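Local coordinates for cell division control protein Cdc48 (Mycobacterium smegmatis, PDB 5E7P) that probably binds and hydrolyses ATP as a Cdc48-type AAA ATPase with two P-loop ATPase modules in one chain, and is captured here with ADP, at residues S159-A164 with D450-R455; R131-G136 with I171-E176. All coordinates share one frame; numbering follows the deposited sequence.

Contact 1: residues S159-A164 with D450-R455; sequences SAATSA and DDPVLR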
loop_
_atom_site.group_PDB
_atom_site.type_symbol
_atom_site.label_atom_id
_atom_site.label_comp_id
_atom_site.label_asym_id
_atom_site.label_seq_id
_atom_site.Cartn_x
_atom_site.Cartn_y
_atom_site.Cartn_z
ATOM N N SER A 159 14.362 -10.090 -33.434
ATOM C CA SER A 159 13.328 -9.132 -33.063
ATOM C C SER A 159 11.946 -9.773 -33.076
ATOM O O SER A 159 11.031 -9.307 -32.397
ATOM C CB SER A 159 13.356 -7.916 -33.991
ATOM O OG SER A 159 14.536 -7.156 -33.801
ATOM N N ALA A 160 11.795 -10.840 -33.854
ATOM C CA ALA A 160 10.536 -11.572 -33.911
ATOM C C ALA A 160 10.306 -12.336 -32.611
ATOM O O ALA A 160 9.167 -12.526 -32.181
ATOM C CB ALA A 160 10.527 -12.521 -35.094
ATOM N N ALA A 161 11.396 -12.774 -31.992
ATOM C CA ALA A 161 11.324 -13.483 -30.723
ATOM C C ALA A 161 11.213 -12.500 -29.561
ATOM O O ALA A 161 10.695 -12.841 -28.496
ATOM C CB ALA A 161 12.536 -14.382 -30.548
ATOM N N THR A 162 11.698 -11.280 -29.772
ATOM C CA THR A 162 11.635 -10.243 -28.747
ATOM C C THR A 162 10.233 -9.648 -28.660
ATOM O O THR A 162 9.731 -9.369 -27.570
ATOM C CB THR A 162 12.649 -9.109 -29.007
ATOM O OG1 THR A 162 12.231 -8.341 -30.142
ATOM C CG2 THR A 162 14.037 -9.675 -29.261
ATOM N N SER A 163 9.604 -9.454 -29.815
ATOM C CA SER A 163 8.245 -8.927 -29.865
ATOM C C SER A 163 7.261 -9.937 -29.284
ATOM O O SER A 163 6.310 -9.568 -28.594
ATOM C CB SER A 163 7.857 -8.567 -31.300
ATOM O OG SER A 163 7.929 -9.698 -32.152
ATOM N N ALA A 164 7.499 -11.215 -29.563
ATOM C CA ALA A 164 6.683 -12.283 -29.001
ATOM C C ALA A 164 6.875 -12.339 -27.489
ATOM O O ALA A 164 5.944 -12.642 -26.745
ATOM C CB ALA A 164 7.044 -13.619 -29.636
ATOM N N ASP A 450 21.429 -13.449 -30.108
ATOM C CA ASP A 450 20.596 -14.604 -29.800
ATOM C C ASP A 450 19.162 -14.187 -29.498
ATOM O O ASP A 450 18.877 -13.007 -29.293
ATOM C CB ASP A 450 21.162 -15.375 -28.605
ATOM C CG ASP A 450 22.500 -16.021 -28.906
ATOM O OD1 ASP A 450 22.508 -17.125 -29.489
ATOM O OD2 ASP A 450 23.542 -15.428 -28.554
ATOM N N ASP A 451 18.263 -15.164 -29.475
ATOM C CA ASP A 451 16.887 -14.928 -29.060
ATOM C C ASP A 451 16.826 -14.797 -27.540
ATOM O O ASP A 451 17.457 -15.571 -26.823
ATOM C CB ASP A 451 15.980 -16.060 -29.545
ATOM C CG ASP A 451 16.701 -17.392 -29.622
ATOM O OD1 ASP A 451 17.888 -17.405 -30.014
ATOM O OD2 ASP A 451 16.081 -18.424 -29.290
ATOM N N PRO A 452 16.063 -13.809 -27.048
ATOM C CA PRO A 452 16.019 -13.470 -25.620
ATOM C C PRO A 452 15.493 -14.605 -24.747
ATOM O O PRO A 452 14.456 -15.194 -25.047
ATOM C CB PRO A 452 15.055 -12.282 -25.572
ATOM C CG PRO A 452 14.207 -12.435 -26.788
ATOM C CD PRO A 452 15.119 -12.997 -27.835
ATOM N N VAL A 453 16.213 -14.902 -23.671
ATOM C CA VAL A 453 15.790 -15.933 -22.731
ATOM C C VAL A 453 16.048 -15.505 -21.285
ATOM O O VAL A 453 17.188 -15.256 -20.889
ATOM C CB VAL A 453 16.461 -17.293 -23.039
ATOM C CG1 VAL A 453 17.962 -17.125 -23.265
ATOM C CG2 VAL A 453 16.176 -18.291 -21.929
ATOM N N LEU A 454 14.974 -15.411 -20.505
ATOM C CA LEU A 454 15.050 -14.913 -19.134
ATOM C C LEU A 454 15.901 -15.783 -18.213
ATOM O O LEU A 454 15.742 -17.001 -18.164
ATOM C CB LEU A 454 13.648 -14.761 -18.539
ATOM C CG LEU A 454 13.093 -13.341 -18.434
ATOM C CD1 LEU A 454 12.771 -12.789 -19.813
ATOM C CD2 LEU A 454 11.867 -13.306 -17.533
ATOM N N ARG A 455 16.801 -15.140 -17.478
ATOM C CA ARG A 455 17.605 -15.828 -16.477
ATOM C C ARG A 455 17.417 -15.168 -15.116
ATOM O O ARG A 455 16.749 -14.140 -15.008
ATOM C CB ARG A 455 19.079 -15.834 -16.882
ATOM C CG ARG A 455 19.640 -14.461 -17.195
ATOM C CD ARG A 455 21.032 -14.561 -17.798
ATOM N NE ARG A 455 21.041 -15.373 -19.013
ATOM C CZ ARG A 455 22.095 -15.511 -19.810
ATOM N NH1 ARG A 455 23.230 -14.884 -19.527
ATOM N NH2 ARG A 455 22.012 -16.271 -20.894
#
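Ala161 and Thr162, in the first turn of helix 160-169, pack against Asp451 and Pro452 in the loop between helix 427-448 and helix 456-462. These last two helices come after strand 385-388 of the first nucleotide-binding sheet and are probably part of the helical lid, as in other AAA proteins, so the contact probably joins that lid to the N-terminal region of this Cdc48-type chain.

The side-chain contacts across the interface are between carbon atoms. Thr162 CG2 reaches Pro452 CG at 3.7 Å and CD at 3.8 Å, its methyl meeting the CG-CD edge of the proline ring, and the two side chains cross nearly perpendicularly. Ala161 CB adds a second support, with Pro452 CD at 4.0 Å and Asp451 CB also at 4.0 Å; beyond CB the Asp451 side chain turns away, keeping its carboxylate from the helix. The same proline also touches Ala445 of helix 427-448, which helps to bury it, while Ala161 and Thr162 stay partly exposed.

The polar contacts stay within the helical turn. A chi1 of 71° places Thr162 OG1 between its own backbone N and carbonyl carbon and CG2 beside the N, where it meets the proline. The hydroxyl can thus serve its own helix while the methyl serves the loop. Ser159 O takes two donors from the same face of its carbonyl plane. Ser163 N lies 3.0 Å from Ser159 O. Thr162 OG1 is closer to Ser159 O, at 2.7 Å, and stands 33° out of the carbonyl plane.

Contact 2: residues R131-G136 with I171-E176; sequences RMALLG and ITWTSE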
loop_
_atom_site.group_PDB
_atom_site.type_symbol
_atom_site.label_atom_id
_atom_site.label_comp_id
_atom_site.label_asym_id
_atom_site.label_seq_id
_atom_site.Cartn_x
_atom_site.Cartn_y
_atom_site.Cartn_z
ATOM N N ARG A 131 -2.251 3.659 -17.368
ATOM C CA ARG A 131 -2.183 3.492 -15.923
ATOM C C ARG A 131 -1.361 2.262 -15.551
ATOM O O ARG A 131 -0.579 2.291 -14.601
ATOM C CB ARG A 131 -3.589 3.392 -15.336
ATOM C CG ARG A 131 -3.629 3.187 -13.838
ATOM C CD ARG A 131 -5.064 3.210 -13.344
ATOM N NE ARG A 131 -5.915 2.281 -14.085
ATOM C CZ ARG A 131 -7.237 2.390 -14.174
ATOM N NH1 ARG A 131 -7.863 3.397 -13.575
ATOM N NH2 ARG A 131 -7.934 1.502 -14.868
ATOM N N MET A 132 -1.539 1.188 -16.309
ATOM C CA MET A 132 -0.775 -0.034 -16.096
ATOM C C MET A 132 0.722 0.196 -16.300
ATOM O O MET A 132 1.549 -0.274 -15.516
ATOM C CB MET A 132 -1.261 -1.130 -17.044
ATOM C CG MET A 132 -0.513 -2.447 -16.910
ATOM S SD MET A 132 -0.986 -3.632 -18.183
ATOM C CE MET A 132 -2.757 -3.712 -17.927
ATOM N N ALA A 133 1.061 0.925 -17.357
ATOM C CA ALA A 133 2.455 1.157 -17.718
ATOM C C ALA A 133 3.158 2.120 -16.763
ATOM O O ALA A 133 4.376 2.057 -16.595
ATOM C CB ALA A 133 2.547 1.666 -19.153
ATOM N N LEU A 134 2.391 3.011 -16.143
ATOM C CA LEU A 134 2.965 4.035 -15.273
ATOM C C LEU A 134 2.631 3.805 -13.805
ATOM O O LEU A 134 2.843 4.684 -12.970
ATOM C CB LEU A 134 2.487 5.425 -15.697
ATOM C CG LEU A 134 2.945 5.904 -17.075
ATOM C CD1 LEU A 134 2.287 7.231 -17.426
ATOM C CD2 LEU A 134 4.460 6.023 -17.122
ATOM N N LEU A 135 2.115 2.620 -13.496
ATOM C CA LEU A 135 1.683 2.300 -12.140
ATOM C C LEU A 135 2.813 2.463 -11.126
ATOM O O LEU A 135 3.884 1.873 -11.277
ATOM C CB LEU A 135 1.124 0.876 -12.086
ATOM C CG LEU A 135 0.303 0.496 -10.852
ATOM C CD1 LEU A 135 -0.933 1.381 -10.732
ATOM C CD2 LEU A 135 -0.095 -0.974 -10.913
ATOM N N GLY A 136 2.572 3.279 -10.105
ATOM C CA GLY A 136 3.528 3.465 -9.028
ATOM C C GLY A 136 4.506 4.609 -9.229
ATOM O O GLY A 136 5.141 5.058 -8.277
ATOM N N ILE A 171 3.551 -6.545 -22.557
ATOM C CA ILE A 171 3.945 -5.236 -23.064
ATOM C C ILE A 171 3.253 -4.946 -24.395
ATOM O O ILE A 171 3.581 -5.539 -25.424
ATOM C CB ILE A 171 5.473 -5.117 -23.222
ATOM C CG1 ILE A 171 6.158 -5.292 -21.864
ATOM C CG2 ILE A 171 5.841 -3.778 -23.833
ATOM C CD1 ILE A 171 7.657 -5.109 -21.905
ATOM N N THR A 172 2.288 -4.033 -24.359
ATOM C CA THR A 172 1.513 -3.674 -25.540
ATOM C C THR A 172 1.920 -2.301 -26.064
ATOM O O THR A 172 2.048 -2.092 -27.270
ATOM C CB THR A 172 0.008 -3.670 -25.228
ATOM O OG1 THR A 172 -0.384 -4.968 -24.767
ATOM C CG2 THR A 172 -0.801 -3.307 -26.470
ATOM N N TRP A 173 2.126 -1.368 -25.140
ATOM C CA TRP A 173 2.510 -0.003 -25.481
ATOM C C TRP A 173 3.923 0.068 -26.056
ATOM O O TRP A 173 4.688 -0.894 -25.980
ATOM C CB TRP A 173 2.408 0.889 -24.245
ATOM C CG TRP A 173 3.219 0.390 -23.091
ATOM C CD1 TRP A 173 4.478 0.782 -22.746
ATOM C CD2 TRP A 173 2.831 -0.602 -22.133
ATOM N NE1 TRP A 173 4.897 0.101 -21.629
ATOM C CE2 TRP A 173 3.904 -0.756 -21.234
ATOM C CE3 TRP A 173 1.679 -1.375 -21.949
ATOM C CZ2 TRP A 173 3.859 -1.648 -20.164
ATOM C CZ3 TRP A 173 1.637 -2.260 -20.888
ATOM C CH2 TRP A 173 2.719 -2.390 -20.008
ATOM N N THR A 174 4.262 1.219 -26.628
ATOM C CA THR A 174 5.577 1.420 -27.223
ATOM C C THR A 174 6.416 2.377 -26.385
ATOM O O THR A 174 5.970 2.858 -25.344
ATOM C CB THR A 174 5.467 1.964 -28.659
ATOM O OG1 THR A 174 4.725 3.190 -28.653
ATOM C CG2 THR A 174 4.763 0.956 -29.554
ATOM N N SER A 175 7.633 2.649 -26.844
ATOM C CA SER A 175 8.549 3.520 -26.118
ATOM C C SER A 175 8.491 4.958 -26.622
ATOM O O SER A 175 9.428 5.440 -27.260
ATOM C CB SER A 175 9.982 2.994 -26.221
ATOM O OG SER A 175 10.426 2.981 -27.567
ATOM N N GLU A 176 7.391 5.642 -26.333
ATOM C CA GLU A 176 7.243 7.036 -26.731
ATOM C C GLU A 176 7.255 7.958 -25.516
ATOM O O GLU A 176 6.551 7.720 -24.535
ATOM C CB GLU A 176 5.956 7.240 -27.533
ATOM C CG GLU A 176 5.740 8.675 -27.986
ATOM C CD GLU A 176 4.440 8.858 -28.744
ATOM O OE1 GLU A 176 3.866 7.843 -29.192
ATOM O OE2 GLU A 176 3.996 10.018 -28.887
#
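Ala133 and Trp173 meet methyl to ring face: the Ala133 CB sits above the indole as a CH-pi contact. Ala133 CB stands 3.7 Å from the centroid of the Trp173 five-membered ring and only 20° off the ring normal, with Trp173 CE2 its nearest atom at 3.5 Å. Ala133 CB also reaches the six-membered ring, 3.7 Å from Trp173 CZ2, so the methyl lies near the seam of the two rings.

Met132 meets the same indole differently. Met132 SD is 4.0 Å from Trp173 CZ3 and 5.2 Å from the centroid of the six-membered ring, 72° off the normal, an oblique Met-aromatic approach. The methionine chain runs roughly at right angles to the tryptophan side chain. With CG anti to the backbone N (chi1 179°) it stretches away from the helix, and a bend about the CG-SD bond turns the terminal methyl aside.

On the opposite face of the indole lies Ile171 CA, 4.3 Å above the plane and displaced toward the rim, so its own loop passes over part of that face. Trp173 NE1 makes a weak hydrogen bond to Leu147 O, giving the buried N-H a partner, while Leu148 of a loop and Arg435 of helix 427-448 also touch the side chain.

Together the CH-pi and Met-aromatic contacts seat the C-terminal end of helix 127-133 on the Trp173 indole, beside the first nucleotide site: the Met132 side chain comes to about 4 Å from the bound ADP, and neighbouring Leu135 touches the ADP-pocket residues Pro193 and Ala428.

The segments alternate along the chain: 131-136 of contact 2, 159-164 of contact 1, 171-176 of contact 2, and much later 450-455 of contact 1. The contact centres are 19 Å apart, and their nearest atoms are separated by about 6 Å without touching. Helix 160-169 connects them, starting in contact 1 and leading into the tryptophan loop of contact 2. Contact 1 bridges from this helix to the loop after helix 427-448, probably part of the helical lid. Contact 2 lies within the region before the first nucleotide-binding sheet, near the bound ADP, and its tryptophan meets helix 427-448 through Arg435.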